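Local coordinates for sporulation-control protein spo0M (Bacillus subtilis, PDB 5CL2) that controls expression of the sporulation regulator gene spo0A and is required for cells to pass the morphological stage 0 of sporulation, at residues 154-168 against 204-217. Residues are numbered along the deposited sequence; the frame is centred on the assembly and turned at random.
Sequences EQAPYFQRRLPFVQE and RRARGLRGWLEEMY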
# COMPACT_ATOMS: atom_id res chain seq x y z
N GLU A 154 8.06 -9.21 8.53
CA GLU A 154 7.08 -10.24 8.83
C GLU A 154 5.89 -10.10 7.90
O GLU A 154 5.47 -8.99 7.56
CB GLU A 154 6.58 -10.14 10.28
CG GLU A 154 7.63 -10.16 11.38
CD GLU A 154 8.21 -11.54 11.66
OE1 GLU A 154 7.48 -12.55 11.60
OE2 GLU A 154 9.39 -11.60 12.04
N GLN A 155 5.37 -11.24 7.48
CA GLN A 155 4.15 -11.28 6.68
C GLN A 155 3.05 -10.46 7.38
O GLN A 155 2.82 -10.63 8.59
CB GLN A 155 3.72 -12.74 6.53
CG GLN A 155 2.29 -12.92 6.12
CD GLN A 155 1.86 -14.35 6.23
OE1 GLN A 155 2.09 -15.02 7.24
NE2 GLN A 155 1.27 -14.86 5.14
N ALA A 156 2.40 -9.54 6.66
CA ALA A 156 1.35 -8.73 7.31
C ALA A 156 0.14 -8.35 6.42
O ALA A 156 -0.19 -7.16 6.27
CB ALA A 156 1.98 -7.47 7.90
N PRO A 157 -0.61 -9.35 5.93
CA PRO A 157 -1.81 -9.05 5.15
C PRO A 157 -2.84 -8.25 5.93
O PRO A 157 -3.59 -7.49 5.31
CB PRO A 157 -2.38 -10.43 4.81
CG PRO A 157 -1.80 -11.36 5.83
CD PRO A 157 -0.43 -10.80 6.11
N TYR A 158 -2.86 -8.38 7.25
CA TYR A 158 -3.85 -7.67 8.08
C TYR A 158 -3.86 -6.16 7.90
O TYR A 158 -4.92 -5.53 7.92
CB TYR A 158 -3.61 -8.01 9.55
CG TYR A 158 -4.49 -7.30 10.55
CD1 TYR A 158 -5.83 -7.65 10.75
CD2 TYR A 158 -3.97 -6.27 11.33
CE1 TYR A 158 -6.61 -6.99 11.69
CE2 TYR A 158 -4.74 -5.62 12.27
CZ TYR A 158 -6.04 -5.97 12.44
OH TYR A 158 -6.74 -5.27 13.39
N PHE A 159 -2.68 -5.56 7.68
CA PHE A 159 -2.58 -4.10 7.53
C PHE A 159 -2.80 -3.61 6.09
O PHE A 159 -2.94 -2.40 5.85
CB PHE A 159 -1.21 -3.64 8.01
CG PHE A 159 -0.99 -3.86 9.47
CD1 PHE A 159 -1.78 -3.23 10.41
CD2 PHE A 159 -0.01 -4.73 9.91
CE1 PHE A 159 -1.58 -3.45 11.76
CE2 PHE A 159 0.20 -4.94 11.25
CZ PHE A 159 -0.59 -4.30 12.19
N GLN A 160 -2.87 -4.55 5.15
CA GLN A 160 -3.16 -4.21 3.75
C GLN A 160 -2.32 -3.03 3.21
O GLN A 160 -2.86 -2.13 2.57
CB GLN A 160 -4.66 -3.89 3.59
CG GLN A 160 -5.58 -5.09 3.93
CD GLN A 160 -7.06 -4.86 3.60
OE1 GLN A 160 -7.41 -4.07 2.70
NE2 GLN A 160 -7.94 -5.58 4.31
N ARG A 161 -1.02 -3.06 3.46
CA ARG A 161 -0.12 -2.01 2.99
C ARG A 161 0.30 -2.25 1.52
O ARG A 161 -0.06 -3.26 0.90
CB ARG A 161 1.14 -1.94 3.86
CG ARG A 161 0.88 -2.09 5.34
CD ARG A 161 0.13 -0.91 5.83
NE ARG A 161 0.95 0.29 5.74
CZ ARG A 161 0.46 1.52 5.87
NH1 ARG A 161 -0.83 1.68 6.07
NH2 ARG A 161 1.25 2.58 5.77
N ARG A 162 1.11 -1.33 1.00
CA ARG A 162 1.64 -1.45 -0.34
C ARG A 162 2.45 -2.75 -0.45
O ARG A 162 2.24 -3.55 -1.37
CB ARG A 162 2.50 -0.24 -0.67
CG ARG A 162 2.88 -0.17 -2.14
CD ARG A 162 3.84 0.97 -2.45
NE ARG A 162 5.18 0.77 -1.88
CZ ARG A 162 6.19 0.22 -2.54
NH1 ARG A 162 6.01 -0.24 -3.77
NH2 ARG A 162 7.39 0.09 -1.96
N LEU A 163 3.33 -2.98 0.52
CA LEU A 163 4.10 -4.23 0.59
C LEU A 163 3.36 -5.28 1.43
O LEU A 163 2.58 -4.95 2.30
CB LEU A 163 5.48 -3.94 1.17
CG LEU A 163 6.21 -2.87 0.36
CD1 LEU A 163 7.54 -2.53 1.05
CD2 LEU A 163 6.46 -3.41 -1.07
N PRO A 164 3.61 -6.56 1.16
CA PRO A 164 3.01 -7.70 1.87
C PRO A 164 3.52 -7.89 3.30
O PRO A 164 2.96 -8.70 4.04
CB PRO A 164 3.40 -8.90 1.00
CG PRO A 164 4.67 -8.41 0.23
CD PRO A 164 4.39 -6.97 -0.02
N PHE A 165 4.59 -7.18 3.66
CA PHE A 165 5.21 -7.33 4.97
C PHE A 165 5.30 -6.02 5.77
O PHE A 165 5.14 -4.95 5.22
CB PHE A 165 6.62 -7.90 4.81
CG PHE A 165 7.54 -6.98 4.08
CD1 PHE A 165 8.25 -5.99 4.75
CD2 PHE A 165 7.70 -7.10 2.70
CE1 PHE A 165 9.10 -5.13 4.06
CE2 PHE A 165 8.54 -6.25 2.01
CZ PHE A 165 9.24 -5.26 2.70
N VAL A 166 5.57 -6.11 7.07
CA VAL A 166 5.98 -4.91 7.79
C VAL A 166 7.27 -5.19 8.54
O VAL A 166 7.57 -6.35 8.84
CB VAL A 166 4.90 -4.41 8.80
CG1 VAL A 166 3.65 -4.03 8.07
CG2 VAL A 166 4.61 -5.47 9.84
N GLN A 167 8.05 -4.16 8.85
CA GLN A 167 9.21 -4.41 9.68
C GLN A 167 8.79 -4.33 11.16
O GLN A 167 8.32 -3.31 11.63
CB GLN A 167 10.36 -3.44 9.38
CG GLN A 167 11.61 -3.79 10.17
CD GLN A 167 12.89 -3.11 9.69
OE1 GLN A 167 12.89 -1.96 9.25
NE2 GLN A 167 14.00 -3.84 9.78
N GLU A 168 8.95 -5.44 11.87
CA GLU A 168 8.59 -5.55 13.27
C GLU A 168 9.85 -5.45 14.14
O GLU A 168 10.78 -6.26 14.00
CB GLU A 168 7.86 -6.87 13.53
CG GLU A 168 7.37 -7.04 14.97
CD GLU A 168 6.56 -8.32 15.14
OE1 GLU A 168 6.21 -8.94 14.11
OE2 GLU A 168 6.26 -8.71 16.28
N ARG A 204 3.94 -10.61 22.10
CA ARG A 204 3.71 -11.45 20.91
C ARG A 204 4.54 -12.73 20.97
O ARG A 204 4.03 -13.81 20.64
CB ARG A 204 3.99 -10.66 19.63
CG ARG A 204 2.78 -9.82 19.17
CD ARG A 204 3.10 -8.91 17.99
NE ARG A 204 3.58 -9.63 16.81
CZ ARG A 204 2.78 -10.28 15.97
NH1 ARG A 204 1.47 -10.32 16.18
NH2 ARG A 204 3.30 -10.90 14.92
N ARG A 205 5.79 -12.64 21.42
CA ARG A 205 6.61 -13.85 21.50
C ARG A 205 6.09 -14.75 22.59
O ARG A 205 5.98 -15.95 22.38
CB ARG A 205 8.09 -13.55 21.79
CG ARG A 205 8.80 -12.71 20.75
CD ARG A 205 8.30 -13.05 19.36
NE ARG A 205 8.33 -11.83 18.56
CZ ARG A 205 7.41 -11.52 17.66
NH1 ARG A 205 6.38 -12.33 17.43
NH2 ARG A 205 7.52 -10.39 17.00
N ALA A 206 5.74 -14.17 23.75
CA ALA A 206 5.17 -14.96 24.84
C ALA A 206 3.94 -15.70 24.34
O ALA A 206 3.72 -16.85 24.69
CB ALA A 206 4.82 -14.07 26.06
N ARG A 207 3.15 -15.02 23.52
CA ARG A 207 1.91 -15.62 23.03
C ARG A 207 2.15 -16.49 21.78
O ARG A 207 1.21 -17.08 21.23
CB ARG A 207 0.89 -14.53 22.72
CG ARG A 207 0.45 -13.73 23.95
CD ARG A 207 -0.70 -12.80 23.62
NE ARG A 207 -0.22 -11.60 22.95
CZ ARG A 207 -1.00 -10.81 22.22
NH1 ARG A 207 -2.28 -11.11 22.07
NH2 ARG A 207 -0.48 -9.73 21.64
N GLY A 208 3.40 -16.59 21.35
CA GLY A 208 3.74 -17.38 20.17
C GLY A 208 3.07 -16.91 18.89
O GLY A 208 2.67 -17.72 18.05
N LEU A 209 2.94 -15.60 18.75
CA LEU A 209 2.37 -14.99 17.54
C LEU A 209 3.48 -14.57 16.57
O LEU A 209 4.46 -13.95 16.99
CB LEU A 209 1.51 -13.77 17.89
CG LEU A 209 0.32 -13.97 18.83
CD1 LEU A 209 -0.23 -12.64 19.27
CD2 LEU A 209 -0.75 -14.81 18.17
N ARG A 210 3.32 -14.91 15.29
CA ARG A 210 4.22 -14.47 14.22
C ARG A 210 3.38 -13.95 13.07
O ARG A 210 2.35 -14.54 12.72
CB ARG A 210 5.15 -15.59 13.73
CG ARG A 210 6.28 -16.00 14.67
CD ARG A 210 7.32 -14.89 14.87
NE ARG A 210 8.16 -14.57 13.71
CZ ARG A 210 9.25 -15.25 13.34
NH1 ARG A 210 9.65 -16.31 14.02
NH2 ARG A 210 9.95 -14.86 12.28
N GLY A 211 3.80 -12.83 12.49
CA GLY A 211 3.06 -12.24 11.39
C GLY A 211 1.81 -11.54 11.88
O GLY A 211 1.40 -11.73 13.02
N TRP A 212 1.19 -10.75 11.00
CA TRP A 212 0.04 -9.95 11.39
C TRP A 212 -1.18 -10.33 10.56
O TRP A 212 -1.26 -10.00 9.36
CB TRP A 212 0.39 -8.48 11.23
CG TRP A 212 1.56 -8.14 12.09
CD1 TRP A 212 2.88 -8.45 11.85
CD2 TRP A 212 1.55 -7.48 13.36
NE1 TRP A 212 3.68 -8.00 12.87
CE2 TRP A 212 2.86 -7.39 13.83
CE3 TRP A 212 0.52 -6.93 14.15
CZ2 TRP A 212 3.22 -6.79 15.03
CZ3 TRP A 212 0.86 -6.32 15.35
CH2 TRP A 212 2.19 -6.26 15.78
N LEU A 213 -2.13 -11.02 11.20
CA LEU A 213 -3.23 -11.68 10.50
C LEU A 213 -4.60 -11.40 11.13
O LEU A 213 -4.70 -11.15 12.34
CB LEU A 213 -3.01 -13.20 10.46
CG LEU A 213 -1.61 -13.76 10.24
CD1 LEU A 213 -1.61 -15.25 10.51
CD2 LEU A 213 -1.08 -13.44 8.86
N GLU A 214 -5.63 -11.48 10.30
CA GLU A 214 -7.01 -11.24 10.71
C GLU A 214 -7.41 -12.01 11.97
O GLU A 214 -8.00 -11.45 12.88
CB GLU A 214 -7.95 -11.62 9.57
CG GLU A 214 -8.66 -10.46 8.93
CD GLU A 214 -9.44 -10.90 7.70
OE1 GLU A 214 -9.66 -12.13 7.56
OE2 GLU A 214 -9.82 -10.04 6.87
N GLU A 215 -7.09 -13.30 11.99
CA GLU A 215 -7.45 -14.19 13.08
C GLU A 215 -6.83 -13.82 14.44
O GLU A 215 -7.28 -14.30 15.48
CB GLU A 215 -7.12 -15.65 12.75
CG GLU A 215 -5.82 -15.93 11.97
CD GLU A 215 -5.98 -15.91 10.43
OE1 GLU A 215 -6.72 -15.06 9.88
OE2 GLU A 215 -5.38 -16.79 9.78
N MET A 216 -5.78 -13.00 14.44
CA MET A 216 -5.20 -12.52 15.69
C MET A 216 -5.99 -11.39 16.34
O MET A 216 -5.77 -11.09 17.51
CB MET A 216 -3.75 -12.09 15.45
CG MET A 216 -2.92 -13.17 14.80
SD MET A 216 -1.24 -12.66 14.35
CE MET A 216 -0.53 -14.22 13.87
N TYR A 217 -6.74 -10.64 15.55
CA TYR A 217 -7.59 -9.56 16.04
C TYR A 217 -9.12 -9.77 15.98
O TYR A 217 -9.89 -8.83 16.25
CB TYR A 217 -7.15 -8.27 15.36
CG TYR A 217 -5.73 -7.98 15.81
CD1 TYR A 217 -5.49 -7.33 17.01
CD2 TYR A 217 -4.62 -8.44 15.08
CE1 TYR A 217 -4.20 -7.09 17.46
CE2 TYR A 217 -3.33 -8.21 15.53
CZ TYR A 217 -3.12 -7.53 16.71
OH TYR A 217 -1.84 -7.29 17.17
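R204 meets E168 across the contact, where the long loop between strands 195-202 and 224-229 lies against the 154-168 hairpin of a five-stranded antiparallel sheet. R204 NE lies 2.9 Å from E168 OE2 in a salt bridge, although the position of that oxygen is less certain. R205 comes to the same carboxylate and completes a salt-bridge network with E168; the modelled spacing there is doubtful. The R205 NE group has a second acid, E170. R210 bends at chi2 and chi3 to bring NE to E154. Its NE donates to the syn side of E154 OE1 at 3.0 Å, nearly straight at 164°. Its NH2 adds two weak bonds to the carboxylate, and NH1 pairs with E61.

G211 passes close to Q155 O, then W212 N donates to that oxygen at 2.9 Å. W212 O accepts from Y158 N at 3.1 Å, so both polar backbone atoms bond to 154-168. The W212 indole is sandwiched: F159 CE2 lies over one face, towards the rim, and the R204 guanidinium covers the opposite face. The F159 and indole rings meet obliquely. W212 NE1 donates to E168 OE1 at 3.0 Å, from above the carboxylate plane. With an alanine here, a gap is likely to open beside F159 and E168 OE1 to lose its indole donor. L213 CD2 packs on P157 CG.

Y217 makes an offset stack with Y158, centroids 5.0 Å apart and planes at 24°. Y158 holds CG anti to its own N (chi1 177°), which turns the ring towards Y217. Its OH bonds D194 of the second subunit, while Y217 OH bonds E201. At the stack, Y217 CD2 sits over one face of the Y158 ring, 3.9 Å from Y158 CZ.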